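Cellulosomal scaffoldin adaptor protein B (Acetivibrio cellulolyticus, PDB 3FNK) serves as an adaptor scaffoldin of the cellulosome, this chain being its second type II cohesin module, a beta-sandwich that binds dockerin modules. Local coordinates at residues A[42-47]-A[135-140]; A[11-16]-A[165-170]; A[46-51]-A[123-128]; A[68-73]-A[83-88]; A[51-56]-A[131-136]. All blocks are in the same frame, centred on the assembly; numbering follows the deposited sequence. Where two conformers were deposited one is given.

Contact 1: residues A[42-47]-A[135-140]; sequences YQVNIK and VVFEDS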
# COMPACT_ATOMS: atom_id res chain seq x y z
N TYR A 42 1.23 -0.80 -9.04
CA TYR A 42 1.99 -0.12 -7.99
C TYR A 42 3.06 -1.01 -7.45
O TYR A 42 2.89 -2.26 -7.43
CB TYR A 42 1.11 0.24 -6.79
CG TYR A 42 0.65 -0.97 -5.93
CD1 TYR A 42 1.44 -1.46 -4.87
CD2 TYR A 42 -0.55 -1.61 -6.18
CE1 TYR A 42 1.06 -2.57 -4.10
CE2 TYR A 42 -0.99 -2.73 -5.37
CZ TYR A 42 -0.17 -3.19 -4.36
OH TYR A 42 -0.58 -4.25 -3.58
N GLN A 43 4.13 -0.38 -7.00
CA GLN A 43 5.03 -1.01 -6.08
C GLN A 43 5.18 -0.05 -4.90
O GLN A 43 5.39 1.14 -5.12
CB GLN A 43 6.39 -1.27 -6.72
CG GLN A 43 7.31 -1.99 -5.73
CD GLN A 43 8.72 -2.08 -6.28
OE1 GLN A 43 9.05 -1.43 -7.26
NE2 GLN A 43 9.56 -2.88 -5.64
N VAL A 44 5.08 -0.57 -3.68
CA VAL A 44 5.33 0.28 -2.49
C VAL A 44 6.18 -0.41 -1.46
O VAL A 44 6.05 -1.60 -1.26
CB VAL A 44 4.01 0.72 -1.78
CG1 VAL A 44 3.21 1.61 -2.70
CG2 VAL A 44 3.19 -0.48 -1.33
N ASN A 45 7.02 0.36 -0.79
CA ASN A 45 7.92 -0.14 0.24
C ASN A 45 7.48 0.52 1.57
O ASN A 45 7.38 1.76 1.67
CB ASN A 45 9.35 0.24 -0.12
CG ASN A 45 10.37 -0.54 0.66
OD1 ASN A 45 10.49 -1.76 0.51
ND2 ASN A 45 11.15 0.17 1.49
N ILE A 46 7.17 -0.31 2.56
CA ILE A 46 6.55 0.12 3.79
C ILE A 46 7.49 -0.21 4.95
O ILE A 46 8.06 -1.32 5.02
CB ILE A 46 5.17 -0.55 3.94
CG1 ILE A 46 4.24 -0.07 2.84
CG2 ILE A 46 4.54 -0.27 5.30
CD1 ILE A 46 2.93 -0.78 2.81
N LYS A 47 7.68 0.77 5.85
CA LYS A 47 8.55 0.60 7.00
C LYS A 47 7.71 0.67 8.27
O LYS A 47 6.86 1.54 8.42
CB LYS A 47 9.63 1.68 7.00
CG LYS A 47 10.71 1.49 8.06
CD LYS A 47 11.79 0.50 7.65
CE LYS A 47 12.63 0.05 8.87
NZ LYS A 47 11.78 -0.49 9.99
N VAL A 135 4.08 4.13 10.87
CA VAL A 135 4.35 3.37 9.65
C VAL A 135 4.59 4.40 8.53
O VAL A 135 3.83 5.36 8.43
CB VAL A 135 3.15 2.48 9.35
CG1 VAL A 135 3.27 1.80 7.99
CG2 VAL A 135 3.00 1.44 10.47
N VAL A 136 5.63 4.20 7.72
CA VAL A 136 5.91 5.09 6.60
C VAL A 136 6.11 4.36 5.25
O VAL A 136 6.51 3.17 5.23
CB VAL A 136 7.11 6.04 6.89
CG1 VAL A 136 6.79 6.98 8.11
CG2 VAL A 136 8.41 5.27 7.11
N PHE A 137 5.80 5.06 4.16
CA PHE A 137 6.30 4.72 2.83
C PHE A 137 7.71 5.24 2.84
O PHE A 137 7.96 6.38 3.22
CB PHE A 137 5.52 5.39 1.68
CG PHE A 137 4.07 4.94 1.59
CD1 PHE A 137 3.06 5.76 2.06
CD2 PHE A 137 3.74 3.66 1.10
CE1 PHE A 137 1.71 5.35 1.99
CE2 PHE A 137 2.42 3.22 1.03
CZ PHE A 137 1.38 4.09 1.49
N GLU A 138 8.65 4.43 2.39
CA GLU A 138 10.02 4.82 2.51
C GLU A 138 10.84 4.20 1.41
O GLU A 138 10.69 3.03 1.10
CB GLU A 138 10.50 4.33 3.88
CG GLU A 138 11.95 4.38 4.08
CD GLU A 138 12.32 3.94 5.46
OE1 GLU A 138 11.91 4.62 6.43
OE2 GLU A 138 13.01 2.89 5.57
N ASP A 139 11.71 4.99 0.81
CA ASP A 139 12.54 4.44 -0.24
C ASP A 139 13.42 3.30 0.23
O ASP A 139 13.71 3.14 1.44
CB ASP A 139 13.33 5.49 -1.02
CG ASP A 139 12.89 5.56 -2.46
OD1 ASP A 139 11.97 4.80 -2.80
OD2 ASP A 139 13.46 6.34 -3.24
N SER A 140 13.76 2.46 -0.73
CA SER A 140 14.56 1.27 -0.53
C SER A 140 15.76 1.32 -1.46
O SER A 140 15.68 1.96 -2.53
CB SER A 140 13.72 0.03 -0.86
OG SER A 140 14.53 -1.04 -1.30
O HOH W 1 13.74 0.80 3.37
O HOH W 2 12.51 -3.25 0.18
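Asn45 ND2 donates to the backbone O of Glu138 at 2.9 Å in a nearly straight bond (161° at the hydrogen), and that oxygen lies close to the amide plane. A water that also donates to Glu138 OE2 and Asp139 O adds a weak second partner for ND2, while Ser140 CB packs beside the same nitrogen at 3.5 Å. Asn45 CG is anti to the backbone N (chi1 -164°), on the side of Glu138 and Ser140; OD1 is met by Asn97 ND2 of strand 95-102, so the neighbouring strand helps to fix the rotation of the group. Asn45 O is used as well, taking Glu138 N at 3.0 Å and the CA-H of Phe137. Two backbone bonds then close the Lys47-Val136 pair: Lys47 N to Val136 O, 2.7 Å, and Val136 N to Lys47 O, 3.0 Å. Ile46 and Phe137 form the adjoining non-hydrogen-bonded pair, and their side chains run side by side on the buried face, where Ile46 CG2 also meets Val135 CG1 at 3.6 Å. Across the sheet from them, Lys47 and Glu138 lie alongside each other through carbon: Lys47 CD comes to 3.4 Å from Glu138 OE2, but the bent chain carries NZ off to Glu93 O, and the opposite charges do not touch. Strand 39-47, bonded through Gln43 to Thr151 of strand 150-154 and through Asn45 to Gly149 just before it, also pairs with the short strand 136-137, an antiparallel pairing within one sheet of the cohesin jelly-roll beta-sandwich.

Contact 2: residues A[11-16]-A[165-170]; sequences YITMGY and FVIQPG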
# COMPACT_ATOMS: atom_id res chain seq x y z
N TYR A 11 -2.79 11.73 -5.21
CA TYR A 11 -1.89 11.16 -4.20
C TYR A 11 -1.97 9.64 -4.11
O TYR A 11 -2.83 8.99 -4.72
CB TYR A 11 -2.19 11.74 -2.83
CG TYR A 11 -3.60 11.51 -2.38
CD1 TYR A 11 -3.98 10.30 -1.83
CD2 TYR A 11 -4.55 12.54 -2.44
CE1 TYR A 11 -5.28 10.10 -1.39
CE2 TYR A 11 -5.85 12.35 -2.01
CZ TYR A 11 -6.21 11.13 -1.48
OH TYR A 11 -7.50 10.90 -1.03
N ILE A 12 -1.06 9.11 -3.32
CA ILE A 12 -1.17 7.79 -2.76
C ILE A 12 -1.03 7.90 -1.26
O ILE A 12 -0.17 8.63 -0.75
CB ILE A 12 -0.12 6.78 -3.37
CG1 ILE A 12 -0.32 5.37 -2.78
CG2 ILE A 12 1.30 7.30 -3.24
CD1 ILE A 12 0.52 4.24 -3.50
N THR A 13 -1.87 7.17 -0.54
CA THR A 13 -1.72 7.22 0.89
C THR A 13 -2.00 5.87 1.55
O THR A 13 -2.38 4.90 0.88
CB THR A 13 -2.61 8.37 1.48
OG1 THR A 13 -2.09 8.75 2.77
CG2 THR A 13 -4.02 7.93 1.60
N MET A 14 -1.79 5.83 2.87
CA MET A 14 -2.31 4.75 3.74
C MET A 14 -3.32 5.30 4.76
O MET A 14 -2.98 6.26 5.46
CB MET A 14 -1.13 4.09 4.47
CG MET A 14 -1.46 2.75 5.10
SD MET A 14 -0.00 2.14 5.96
CE MET A 14 1.16 2.00 4.59
N GLY A 15 -4.52 4.72 4.84
CA GLY A 15 -5.47 5.01 5.93
C GLY A 15 -5.64 3.84 6.91
O GLY A 15 -5.53 2.67 6.51
N TYR A 16 -5.87 4.15 8.19
CA TYR A 16 -6.16 3.15 9.25
C TYR A 16 -7.61 3.07 9.57
O TYR A 16 -8.30 4.09 9.57
CB TYR A 16 -5.44 3.48 10.54
CG TYR A 16 -3.96 3.62 10.40
CD1 TYR A 16 -3.22 2.66 9.71
CD2 TYR A 16 -3.27 4.71 10.96
CE1 TYR A 16 -1.86 2.78 9.56
CE2 TYR A 16 -1.88 4.84 10.83
CZ TYR A 16 -1.19 3.87 10.13
OH TYR A 16 0.18 3.94 9.96
N PHE A 165 1.39 13.26 -4.73
CA PHE A 165 1.92 13.33 -3.37
C PHE A 165 1.88 11.97 -2.71
O PHE A 165 0.96 11.21 -2.93
CB PHE A 165 1.07 14.31 -2.53
CG PHE A 165 1.18 15.74 -3.02
CD1 PHE A 165 0.30 16.23 -3.98
CD2 PHE A 165 2.18 16.60 -2.51
CE1 PHE A 165 0.41 17.57 -4.46
CE2 PHE A 165 2.31 17.93 -2.97
CZ PHE A 165 1.40 18.42 -3.93
N VAL A 166 2.87 11.68 -1.89
CA VAL A 166 2.83 10.49 -1.01
C VAL A 166 2.46 11.00 0.38
O VAL A 166 3.26 11.71 0.98
CB VAL A 166 4.23 9.80 -0.99
CG1 VAL A 166 4.30 8.71 0.05
CG2 VAL A 166 4.60 9.26 -2.43
N ILE A 167 1.26 10.70 0.88
CA ILE A 167 0.80 11.26 2.14
C ILE A 167 1.01 10.19 3.20
O ILE A 167 0.37 9.16 3.15
CB ILE A 167 -0.68 11.70 2.07
CG1 ILE A 167 -0.87 12.76 0.97
CG2 ILE A 167 -1.18 12.23 3.45
CD1 ILE A 167 -2.35 13.11 0.58
N GLN A 168 1.95 10.42 4.10
CA GLN A 168 2.28 9.46 5.18
C GLN A 168 1.11 9.32 6.15
O GLN A 168 0.40 10.29 6.38
CB GLN A 168 3.57 9.87 5.89
CG GLN A 168 4.76 10.09 4.95
CD GLN A 168 5.37 8.81 4.45
OE1 GLN A 168 4.84 7.72 4.68
NE2 GLN A 168 6.48 8.92 3.75
N PRO A 169 0.86 8.11 6.67
CA PRO A 169 -0.42 7.85 7.36
C PRO A 169 -0.64 8.47 8.73
O PRO A 169 -1.79 8.57 9.17
CB PRO A 169 -0.44 6.32 7.50
CG PRO A 169 0.99 5.93 7.43
CD PRO A 169 1.64 6.87 6.49
N GLY A 170 0.42 8.84 9.45
CA GLY A 170 0.19 9.40 10.81
C GLY A 170 0.30 8.36 11.93
O GLY A 170 0.26 7.15 11.67
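Ile12 is bonded through both its N and its O: Ile12 N donates to Phe165 O at 2.9 Å, and Ile12 O accepts Ile167 N at 3.0 Å, the parallel ladder between strands 11-16 and 165-167. Next along, a side chain bonds a backbone carbonyl. Thr13 OG1, anti to its backbone N (chi1 -158°), donates to Ile167 O from outside the carbonyl plane; the modelled 2.5 Å is so short that its exact length is doubtful. Packing flanks these bonds on both faces. Ile167 CD1 sits over one face of the Tyr11 ring, 4.0 Å from the centroid, in a CH-pi contact. On the other face Ile12 CG2 and Val166 CG2 lie side by side, 3.9 Å apart. Farther along, at Pro169, carbon contacts take over: Met14 CB meets Pro169 CB at 3.8 Å, and Tyr16 OH rests on Pro169 CG at 3.3 Å, while Gly170 O approaches the edge of the Tyr16 ring. Neither Tyr16 OH nor Gly170 O, though buried here, has a polar partner in the model. Directional bonding therefore holds the N-terminal half of this pairing of the chain's two ends, and proline and tyrosine packing the other.

Contact 3: residues A[46-51]-A[123-128]; sequences IKYDPT and VGFKVL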
# COMPACT_ATOMS: atom_id res chain seq x y z
N ILE A 46 7.17 -0.31 2.56
CA ILE A 46 6.55 0.12 3.79
C ILE A 46 7.49 -0.21 4.95
O ILE A 46 8.06 -1.32 5.02
CB ILE A 46 5.17 -0.55 3.94
CG1 ILE A 46 4.24 -0.07 2.84
CG2 ILE A 46 4.54 -0.27 5.30
CD1 ILE A 46 2.93 -0.78 2.81
N LYS A 47 7.68 0.77 5.85
CA LYS A 47 8.55 0.60 7.00
C LYS A 47 7.71 0.67 8.27
O LYS A 47 6.86 1.54 8.42
CB LYS A 47 9.63 1.68 7.00
CG LYS A 47 10.71 1.49 8.06
CD LYS A 47 11.79 0.50 7.65
CE LYS A 47 12.63 0.05 8.87
NZ LYS A 47 11.78 -0.49 9.99
N TYR A 48 7.92 -0.30 9.16
CA TYR A 48 7.22 -0.30 10.46
C TYR A 48 8.14 -0.84 11.55
O TYR A 48 9.24 -1.35 11.25
CB TYR A 48 5.95 -1.13 10.39
CG TYR A 48 6.20 -2.62 10.11
CD1 TYR A 48 6.10 -3.58 11.14
CD2 TYR A 48 6.57 -3.05 8.83
CE1 TYR A 48 6.35 -4.95 10.89
CE2 TYR A 48 6.81 -4.41 8.57
CZ TYR A 48 6.70 -5.35 9.59
OH TYR A 48 6.94 -6.68 9.31
N ASP A 49 7.71 -0.68 12.80
CA ASP A 49 8.51 -1.11 13.95
C ASP A 49 8.09 -2.52 14.33
O ASP A 49 7.03 -2.70 14.95
CB ASP A 49 8.35 -0.16 15.15
CG ASP A 49 9.43 -0.38 16.24
OD1 ASP A 49 10.08 -1.46 16.31
OD2 ASP A 49 9.64 0.57 17.03
N PRO A 50 8.91 -3.52 13.94
CA PRO A 50 8.54 -4.92 14.13
C PRO A 50 8.48 -5.27 15.63
O PRO A 50 7.63 -6.10 16.01
CB PRO A 50 9.67 -5.68 13.44
CG PRO A 50 10.83 -4.80 13.49
CD PRO A 50 10.32 -3.37 13.49
N THR A 51 9.35 -4.64 16.45
CA THR A 51 9.33 -4.83 17.92
C THR A 51 8.00 -4.35 18.51
O THR A 51 7.59 -4.82 19.58
CB THR A 51 10.54 -4.15 18.66
OG1 THR A 51 10.34 -2.73 18.78
CG2 THR A 51 11.88 -4.39 17.96
N VAL A 123 -3.24 -4.40 4.42
CA VAL A 123 -2.35 -5.13 5.26
C VAL A 123 -2.86 -4.97 6.70
O VAL A 123 -3.53 -3.99 7.02
CB VAL A 123 -0.96 -4.55 5.08
CG1 VAL A 123 0.02 -5.15 6.04
CG2 VAL A 123 -0.50 -4.76 3.63
N GLY A 124 -2.54 -5.94 7.57
CA GLY A 124 -2.91 -5.90 8.99
C GLY A 124 -1.69 -5.58 9.83
O GLY A 124 -0.56 -5.96 9.48
N PHE A 125 -1.90 -4.84 10.91
CA PHE A 125 -0.83 -4.60 11.86
C PHE A 125 -1.35 -4.92 13.27
O PHE A 125 -2.24 -4.22 13.79
CB PHE A 125 -0.33 -3.15 11.78
CG PHE A 125 0.57 -2.87 10.59
CD1 PHE A 125 0.14 -2.05 9.56
CD2 PHE A 125 1.85 -3.41 10.53
CE1 PHE A 125 0.98 -1.78 8.46
CE2 PHE A 125 2.68 -3.18 9.43
CZ PHE A 125 2.26 -2.36 8.40
N LYS A 126 -0.84 -6.01 13.85
CA LYS A 126 -1.20 -6.43 15.21
C LYS A 126 -0.30 -5.74 16.24
O LYS A 126 0.94 -5.78 16.13
CB LYS A 126 -1.18 -7.97 15.35
CG LYS A 126 -0.97 -8.52 16.80
CD LYS A 126 -1.01 -10.07 16.90
CE LYS A 126 -2.45 -10.63 16.90
NZ LYS A 126 -2.59 -12.01 16.32
N VAL A 127 -0.93 -5.10 17.22
CA VAL A 127 -0.22 -4.35 18.25
C VAL A 127 0.52 -5.32 19.19
O VAL A 127 -0.09 -6.24 19.75
CB VAL A 127 -1.21 -3.43 19.03
CG1 VAL A 127 -0.49 -2.57 20.07
CG2 VAL A 127 -2.01 -2.54 18.05
N LEU A 128 1.83 -5.13 19.30
CA LEU A 128 2.72 -5.93 20.17
C LEU A 128 3.11 -5.18 21.46
O LEU A 128 3.61 -5.78 22.42
CB LEU A 128 4.00 -6.31 19.42
CG LEU A 128 3.90 -7.24 18.21
CD1 LEU A 128 5.27 -7.43 17.61
CD2 LEU A 128 3.28 -8.57 18.59
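Tyr48 and Phe125 make the aromatic part of this contact. Phe125 CE2 stands 3.6 Å above one face of the Tyr48 ring, displaced toward its rim and nearest to Tyr48 CG. The planes meet at 55° with centroids 5.2 Å apart, an oblique pairing that is neither a stack nor a T. Tyr48 CG lies between its backbone N and carbonyl carbon (chi1 64°), which puts this atom, the nearest to Phe125 CE2, on the side of strand 118-127. The aliphatic contribution is smaller: Ile46 CG2 touches the edge of the Phe125 ring, near its plane, at Phe125 CZ. Farther out, Leu128 packs on backbone, its CD1 3.1 Å from Pro50 O, a close approach, and its CB 3.9 Å from Thr51 O. The Asp49 bonds are internal to segment 46-51. Asp49 OD1 accepts Thr51 OG1 at 2.8 Å, approached from above the carboxylate plane, and Thr51 N adds a weak bond to the same oxygen; both lie within residues 49-51, which include Pro50. The backbones of Tyr48 and Phe125 keep their CA atoms 9.2 Å apart, the spacing of facing layers rather than paired strands. Around the rings, Ala55 and Leu96 touch Tyr48, while Leu53 and Ala29 touch Phe125, so both sheets of the sandwich contribute to the cluster. With nothing polar joining the two segments, their cohesion here rests on the shape of buried rings inside and on an exposed leucine lying on the backbone of Pro50 and Thr51.

Contact 4: residues A[68-73]-A[83-88]; sequences SLPTSG and PIVQGV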
# COMPACT_ATOMS: atom_id res chain seq x y z
N SER A 68 4.33 -13.14 1.92
CA SER A 68 2.87 -13.00 2.01
C SER A 68 2.31 -11.97 1.04
O SER A 68 2.93 -10.92 0.80
CB SER A 68 2.44 -12.67 3.43
OG SER A 68 2.83 -13.72 4.30
N LEU A 69 1.16 -12.30 0.48
CA LEU A 69 0.43 -11.38 -0.39
C LEU A 69 -0.41 -10.35 0.38
O LEU A 69 -1.01 -10.70 1.39
CB LEU A 69 -0.51 -12.14 -1.35
CG LEU A 69 0.15 -13.18 -2.26
CD1 LEU A 69 -0.96 -13.94 -3.01
CD2 LEU A 69 1.12 -12.46 -3.21
N PRO A 70 -0.50 -9.10 -0.14
CA PRO A 70 -1.45 -8.12 0.44
C PRO A 70 -2.88 -8.56 0.15
O PRO A 70 -3.11 -9.25 -0.83
CB PRO A 70 -1.14 -6.84 -0.33
CG PRO A 70 -0.53 -7.33 -1.63
CD PRO A 70 0.26 -8.54 -1.27
N THR A 71 -3.84 -8.17 0.98
CA THR A 71 -5.24 -8.43 0.64
C THR A 71 -5.62 -7.38 -0.40
O THR A 71 -5.15 -6.24 -0.31
CB THR A 71 -6.14 -8.35 1.88
OG1 THR A 71 -5.55 -9.13 2.92
CG2 THR A 71 -7.52 -8.86 1.60
N SER A 72 -6.43 -7.77 -1.39
CA SER A 72 -6.76 -6.93 -2.53
C SER A 72 -7.71 -5.79 -2.19
O SER A 72 -8.52 -5.92 -1.27
CB SER A 72 -7.40 -7.76 -3.64
OG SER A 72 -6.41 -8.41 -4.44
N GLY A 73 -7.61 -4.70 -2.96
CA GLY A 73 -8.55 -3.57 -2.89
C GLY A 73 -9.62 -3.60 -3.96
O GLY A 73 -9.95 -4.66 -4.49
N PRO A 83 -4.16 -9.36 -13.72
CA PRO A 83 -3.36 -8.86 -12.58
C PRO A 83 -2.37 -9.91 -12.02
O PRO A 83 -2.66 -11.11 -11.98
CB PRO A 83 -4.42 -8.51 -11.53
CG PRO A 83 -5.58 -9.42 -11.85
CD PRO A 83 -5.57 -9.51 -13.38
N ILE A 84 -1.18 -9.45 -11.67
CA ILE A 84 -0.24 -10.30 -10.98
C ILE A 84 0.15 -9.55 -9.69
O ILE A 84 0.26 -8.31 -9.69
CB ILE A 84 0.92 -10.69 -11.96
CG1 ILE A 84 1.83 -11.75 -11.37
CG2 ILE A 84 1.70 -9.46 -12.43
CD1 ILE A 84 2.96 -12.14 -12.33
N VAL A 85 0.29 -10.29 -8.59
CA VAL A 85 0.59 -9.67 -7.29
C VAL A 85 1.73 -10.44 -6.64
O VAL A 85 1.78 -11.68 -6.78
CB VAL A 85 -0.67 -9.67 -6.40
CG1 VAL A 85 -1.18 -11.11 -6.11
CG2 VAL A 85 -0.47 -8.87 -5.11
N GLN A 86 2.64 -9.74 -5.95
CA GLN A 86 3.76 -10.37 -5.23
C GLN A 86 4.13 -9.57 -3.97
O GLN A 86 4.07 -8.33 -3.99
CB GLN A 86 5.00 -10.50 -6.13
CG GLN A 86 6.09 -11.47 -5.59
CD GLN A 86 7.37 -11.49 -6.42
OE1 GLN A 86 7.49 -10.84 -7.47
NE2 GLN A 86 8.34 -12.26 -5.96
N GLY A 87 4.55 -10.27 -2.91
CA GLY A 87 5.13 -9.64 -1.70
C GLY A 87 6.52 -10.16 -1.44
O GLY A 87 6.72 -11.37 -1.46
N VAL A 88 7.49 -9.25 -1.29
CA VAL A 88 8.87 -9.57 -0.95
C VAL A 88 9.31 -8.72 0.27
O VAL A 88 9.76 -7.57 0.12
CB VAL A 88 9.86 -9.41 -2.13
CG1 VAL A 88 11.24 -9.88 -1.71
CG2 VAL A 88 9.42 -10.21 -3.34
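This is a small, mainly apolar contact at one margin of the beta-sandwich, where the 68-70 approach to the weak strand 71-72 leans on strand 83-87. Val85 supplies both of its methyl groups. CG2, anti to the backbone N, meets Pro70 CG at 3.8 Å as the two side chains pass each other in opposite senses. CG1, set between the backbone N and carbonyl carbon (chi1 61°), meets Leu69 CD2 at 3.9 Å. That same leucine methyl lies over the backbone of the second strand, 3.7 Å from Val85 O and 3.9 Å from Gln86 CA, so one branch of Leu69 does all its touching. At Gly87 the backbones themselves come close: Gly87 CA-H points nearly straight at Ser68 O, 3.6 Å from CA to oxygen. The space a CB would fill at Gly87 is already taken by this carbonyl, which also receives a hydrogen bond from His89 NE2. Ser68 OG turns elsewhere, bonding Thr65 N. Strand 71-72 pairs with 118-127 in one sheet, and strand 83-87 pairs with 95-102 in the other, through Ile84 to Ser101 and Gln86 to Ser99. The contact therefore joins the two sheets along one side of the cohesin jelly roll; strand 83-87 belongs with 95-102, 39-47 and 150-154 to the sheet whose face receives the dockerin in cohesin complexes of known structure, and probably does so here.

Contact 5: residues A[51-56]-A[131-136]; sequences TVLQAV and KATTVV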
# COMPACT_ATOMS: atom_id res chain seq x y z
N THR A 51 9.35 -4.64 16.45
CA THR A 51 9.33 -4.83 17.92
C THR A 51 8.00 -4.35 18.51
O THR A 51 7.59 -4.82 19.58
CB THR A 51 10.54 -4.15 18.66
OG1 THR A 51 10.34 -2.73 18.78
CG2 THR A 51 11.88 -4.39 17.96
N VAL A 52 7.31 -3.46 17.79
CA VAL A 52 6.06 -2.79 18.25
C VAL A 52 4.80 -3.21 17.46
O VAL A 52 3.68 -3.30 18.02
CB VAL A 52 6.20 -1.23 18.17
CG1 VAL A 52 4.90 -0.52 18.50
CG2 VAL A 52 7.36 -0.72 19.06
N LEU A 53 4.97 -3.42 16.15
CA LEU A 53 3.85 -3.88 15.32
C LEU A 53 4.24 -5.16 14.58
O LEU A 53 5.40 -5.30 14.18
CB LEU A 53 3.44 -2.80 14.31
CG LEU A 53 2.83 -1.46 14.74
CD1 LEU A 53 3.14 -0.41 13.64
CD2 LEU A 53 1.29 -1.55 14.96
N GLN A 54 3.28 -6.06 14.42
CA GLN A 54 3.47 -7.29 13.61
C GLN A 54 2.55 -7.34 12.37
O GLN A 54 1.32 -7.31 12.47
CB GLN A 54 3.30 -8.56 14.46
CG GLN A 54 3.03 -9.85 13.63
CD GLN A 54 2.79 -11.13 14.47
OE1 GLN A 54 3.70 -11.94 14.66
NE2 GLN A 54 1.56 -11.31 14.93
N ALA A 55 3.17 -7.44 11.20
CA ALA A 55 2.43 -7.56 9.94
C ALA A 55 1.70 -8.90 9.87
O ALA A 55 2.31 -9.95 9.97
CB ALA A 55 3.37 -7.40 8.75
N VAL A 56 0.38 -8.82 9.74
CA VAL A 56 -0.48 -9.98 9.69
C VAL A 56 -1.48 -9.83 8.56
O VAL A 56 -1.69 -8.72 8.04
CB VAL A 56 -1.31 -10.16 11.00
CG1 VAL A 56 -0.40 -10.43 12.18
CG2 VAL A 56 -2.18 -8.94 11.27
N LYS A 131 2.52 1.27 22.36
CA LYS A 131 3.60 2.26 22.39
C LYS A 131 3.54 3.12 21.12
O LYS A 131 3.17 2.62 20.05
CB LYS A 131 4.95 1.55 22.51
CG LYS A 131 6.17 2.44 22.35
CD LYS A 131 7.45 1.66 22.56
CE LYS A 131 8.68 2.55 22.51
NZ LYS A 131 9.93 1.78 22.81
N ALA A 132 3.92 4.40 21.24
CA ALA A 132 3.82 5.38 20.14
C ALA A 132 4.57 4.92 18.90
O ALA A 132 5.79 4.70 18.94
CB ALA A 132 4.34 6.77 20.59
N THR A 133 3.86 4.80 17.79
CA THR A 133 4.47 4.18 16.63
C THR A 133 3.95 4.69 15.29
O THR A 133 2.75 4.96 15.13
CB THR A 133 4.39 2.61 16.73
OG1 THR A 133 5.42 2.00 15.94
CG2 THR A 133 3.03 2.07 16.35
N THR A 134 4.87 4.81 14.33
CA THR A 134 4.51 5.23 12.97
C THR A 134 4.94 4.24 11.87
O THR A 134 6.01 3.61 11.93
CB THR A 134 5.10 6.60 12.66
OG1 THR A 134 6.50 6.57 12.93
CG2 THR A 134 4.46 7.66 13.55
N VAL A 135 4.08 4.13 10.87
CA VAL A 135 4.35 3.37 9.65
C VAL A 135 4.59 4.40 8.53
O VAL A 135 3.83 5.36 8.43
CB VAL A 135 3.15 2.48 9.35
CG1 VAL A 135 3.27 1.80 7.99
CG2 VAL A 135 3.00 1.44 10.47
N VAL A 136 5.63 4.20 7.72
CA VAL A 136 5.91 5.09 6.60
C VAL A 136 6.11 4.36 5.25
O VAL A 136 6.51 3.17 5.23
CB VAL A 136 7.11 6.04 6.89
CG1 VAL A 136 6.79 6.98 8.11
CG2 VAL A 136 8.41 5.27 7.11
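Leu53 CD1 fits between two methyl groups of the 131-136 loop, 3.7 Å from Thr133 CG2 and equally 3.7 Å from Val135 CG2. Thr133 faces two ways here. Its CG2, between the backbone N and carbonyl carbon, serves Leu53, while its CB and OG1 both lie 3.6 Å from Val52 CG1; valine and threonine run past each other in opposite directions. Val52 CG1 stands anti to its own backbone N (chi1 174°), which places that methyl against the threonine. This close packing lies at an end of the cohesin beta-sandwich: strand 53-56 pairs with 118-127 in one sheet, and the loop leads into strand 136-137 of the other. Leu53 also touches Phe125 of its sheet, and Thr133 is held by a backbone bond to Ile172 near the end of the chain. Toward solvent the fit relaxes. Lys131 stretches out in a fully extended chain, and its contribution comes from the middle of that chain, Lys131 CD lying 4.2 Å from Val52 CG2. Its carbonyl is hardly nearer, with Lys131 O 3.9 Å from Val52 CG1, and the CA atoms of Val52 and Lys131 remain 7.0 Å apart where Lys131 is exposed.

Overall arrangement
Contacts 1 and 2 are strand pairings, antiparallel and parallel, one in each sheet, and bond chiefly through backbone; they meet where Gln168 OE1 accepts Phe137 N at 2.9 Å and Tyr16 packs on Val135. Contacts 3 and 5, with centres about 3 Å apart, lie at one end of the sandwich and rely on side-chain packing, sheet to sheet and aromatic in contact 3, strand to loop and methyl-rich in contact 5. Both join contact 1, by strand 39-47 and by Val135 and Val136. Contact 5 is mostly buried, with exposure at Lys131; contacts 1 to 4 are partly buried. Contact 4, centred about 19 Å from contact 2, bridges the sheets and touches contact 1 through Pro70 and Tyr42.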